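Local coordinates for autoinducer 2-binding protein LsrB (Clostridium saccharobutylicum DSM 13864, PDB 6DSP) that binds the quorum-sensing signal autoinducer-2 in the cleft between the two lobes of a periplasmic-binding-protein fold, at residues L84-A89 against S111-S116. Residues are numbered along the deposited sequence; the frame is centred on the assembly and turned at random.
Sequences LSSVDA and SDVDPS
Two loops that leave the C-terminal ends of neighbouring parallel strands meet here, at the ligand cleft of a periplasmic-binding-protein lobe, where the regular strand pairing has ended and a backbone bond joins Ser86 to Ser111. Ser86 N donates to Ser111 O at 3.0 Å, nearly straight at the hydrogen (176°). One residue earlier, Ser111 N makes a long, weak bond to Ser85 OG at 3.4 Å; that hydroxyl has its stronger partner in Asp110, a residue of the autoinducer-2 pocket, and the Ser85 side chain itself comes within about 5 Å of the bound sugar-like ligand.

Next to the direct bond a water bridges the two loops: it donates to Ser86 O (3.0 Å) and Asp112 O and accepts from Ser111 OG. With OG anti to its backbone N (chi1 -173°), Ser111 presents the hydroxyl to this water, while Asp167 of the pocket donates its backbone N-H to the same oxygen. Farther along, the packing turns apolar. Val113 CG1 presses on Ser86 CB at 3.5 Å, tighter than usual for two carbons, and Ala89 CB rests on Val113 CA at 3.7 Å. A second water accepts from Asp114 N and donates to Ala89 O (2.8 Å).

Asp88 is the N-cap of helix 89-101, its OD2 taking the N-H of Gly91, and Val92 and Leu96 of that helix cover Val113. Asp114, whose OD1 closes an Asx turn onto Ser116 N, reaches Lys93 of the same helix in a salt bridge, tying the loop after strand 105-109 to the helix that follows strand 81-84.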
loop_
_atom_site.group_PDB
_atom_site.type_symbol
_atom_site.label_atom_id
_atom_site.label_comp_id
_atom_site.label_asym_id
_atom_site.label_seq_id
_atom_site.Cartn_x
_atom_site.Cartn_y
_atom_site.Cartn_z
ATOM N N LEU A 84 -4.308 3.869 11.459
ATOM C CA LEU A 84 -2.912 3.442 11.313
ATOM C C LEU A 84 -2.703 2.590 10.071
ATOM O O LEU A 84 -3.488 1.669 9.815
ATOM C CB LEU A 84 -2.517 2.570 12.536
ATOM C CG LEU A 84 -1.206 1.788 12.493
ATOM C CD1 LEU A 84 -0.033 2.738 12.568
ATOM C CD2 LEU A 84 -1.156 0.769 13.602
ATOM N N SER A 85 -1.603 2.835 9.367
ATOM C CA SER A 85 -1.071 1.880 8.389
ATOM C C SER A 85 0.179 1.252 9.001
ATOM O O SER A 85 1.149 1.959 9.323
ATOM C CB SER A 85 -0.718 2.556 7.069
ATOM O OG SER A 85 -0.136 1.567 6.225
ATOM N N SER A 86 0.122 -0.052 9.216
ATOM C CA SER A 86 1.117 -0.756 10.019
ATOM C C SER A 86 2.295 -1.273 9.194
ATOM O O SER A 86 2.093 -1.890 8.136
ATOM C CB SER A 86 0.395 -1.921 10.700
ATOM O OG SER A 86 1.279 -2.812 11.300
ATOM N N VAL A 87 3.521 -1.051 9.703
ATOM C CA VAL A 87 4.707 -1.643 9.082
ATOM C C VAL A 87 4.905 -3.103 9.482
ATOM O O VAL A 87 5.599 -3.835 8.772
ATOM C CB VAL A 87 5.982 -0.841 9.357
ATOM C CG1 VAL A 87 5.871 0.585 8.904
ATOM C CG2 VAL A 87 6.346 -0.892 10.781
ATOM N N ASP A 88 4.347 -3.521 10.612
ATOM C CA ASP A 88 4.441 -4.885 11.120
ATOM C C ASP A 88 3.307 -5.057 12.110
ATOM O O ASP A 88 3.301 -4.424 13.188
ATOM C CB ASP A 88 5.764 -5.157 11.833
ATOM C CG ASP A 88 5.813 -6.574 12.332
ATOM O OD1 ASP A 88 5.855 -7.499 11.508
ATOM O OD2 ASP A 88 5.759 -6.784 13.538
ATOM N N ALA A 89 2.369 -5.931 11.798
ATOM C CA ALA A 89 1.180 -6.026 12.640
ATOM C C ALA A 89 1.534 -6.495 14.036
ATOM O O ALA A 89 1.049 -5.946 15.028
ATOM C CB ALA A 89 0.160 -6.966 11.999
ATOM N N SER A 111 -2.268 -0.871 5.262
ATOM C CA SER A 111 -1.721 -2.150 5.713
ATOM C C SER A 111 -2.289 -2.490 7.086
ATOM O O SER A 111 -2.093 -1.738 8.058
ATOM C CB SER A 111 -0.193 -2.128 5.757
ATOM O OG SER A 111 0.222 -3.456 6.053
ATOM N N ASP A 112 -2.991 -3.611 7.155
ATOM C CA ASP A 112 -3.827 -3.959 8.291
ATOM C C ASP A 112 -3.000 -4.544 9.443
ATOM O O ASP A 112 -1.784 -4.787 9.328
ATOM C CB ASP A 112 -4.865 -4.995 7.834
ATOM C CG ASP A 112 -6.185 -4.916 8.604
ATOM O OD1 ASP A 112 -6.325 -4.167 9.611
ATOM O OD2 ASP A 112 -7.104 -5.637 8.182
ATOM N N VAL A 113 -3.685 -4.712 10.577
ATOM C CA VAL A 113 -3.134 -5.415 11.734
ATOM C C VAL A 113 -4.032 -6.616 12.042
ATOM O O VAL A 113 -4.989 -6.889 11.304
ATOM C CB VAL A 113 -3.019 -4.480 12.962
ATOM C CG1 VAL A 113 -2.148 -3.309 12.623
ATOM C CG2 VAL A 113 -4.417 -4.010 13.393
ATOM N N ASP A 114 -3.792 -7.313 13.158
ATOM C CA ASP A 114 -4.672 -8.398 13.556
ATOM C C ASP A 114 -6.080 -7.823 13.688
ATOM O O ASP A 114 -6.262 -6.830 14.409
ATOM C CB ASP A 114 -4.189 -8.939 14.906
ATOM C CG ASP A 114 -4.977 -10.134 15.416
ATOM O OD1 ASP A 114 -6.143 -10.275 15.065
ATOM O OD2 ASP A 114 -4.392 -10.894 16.219
ATOM N N PRO A 115 -7.087 -8.376 13.003
ATOM C CA PRO A 115 -8.420 -7.747 13.030
ATOM C C PRO A 115 -9.057 -7.742 14.414
ATOM O O PRO A 115 -10.076 -7.059 14.608
ATOM C CB PRO A 115 -9.226 -8.590 12.024
ATOM C CG PRO A 115 -8.136 -9.101 11.070
ATOM C CD PRO A 115 -7.023 -9.468 12.007
ATOM N N SER A 116 -8.520 -8.499 15.377
ATOM C CA SER A 116 -9.041 -8.478 16.740
ATOM C C SER A 116 -8.653 -7.209 17.500
ATOM O O SER A 116 -9.219 -6.951 18.582
ATOM C CB SER A 116 -8.566 -9.720 17.498
ATOM O OG SER A 116 -7.164 -9.621 17.761
HETATM O O HOH W 1 0.980 -4.639 8.545
HETATM O O HOH W 2 -1.615 -6.928 15.202
#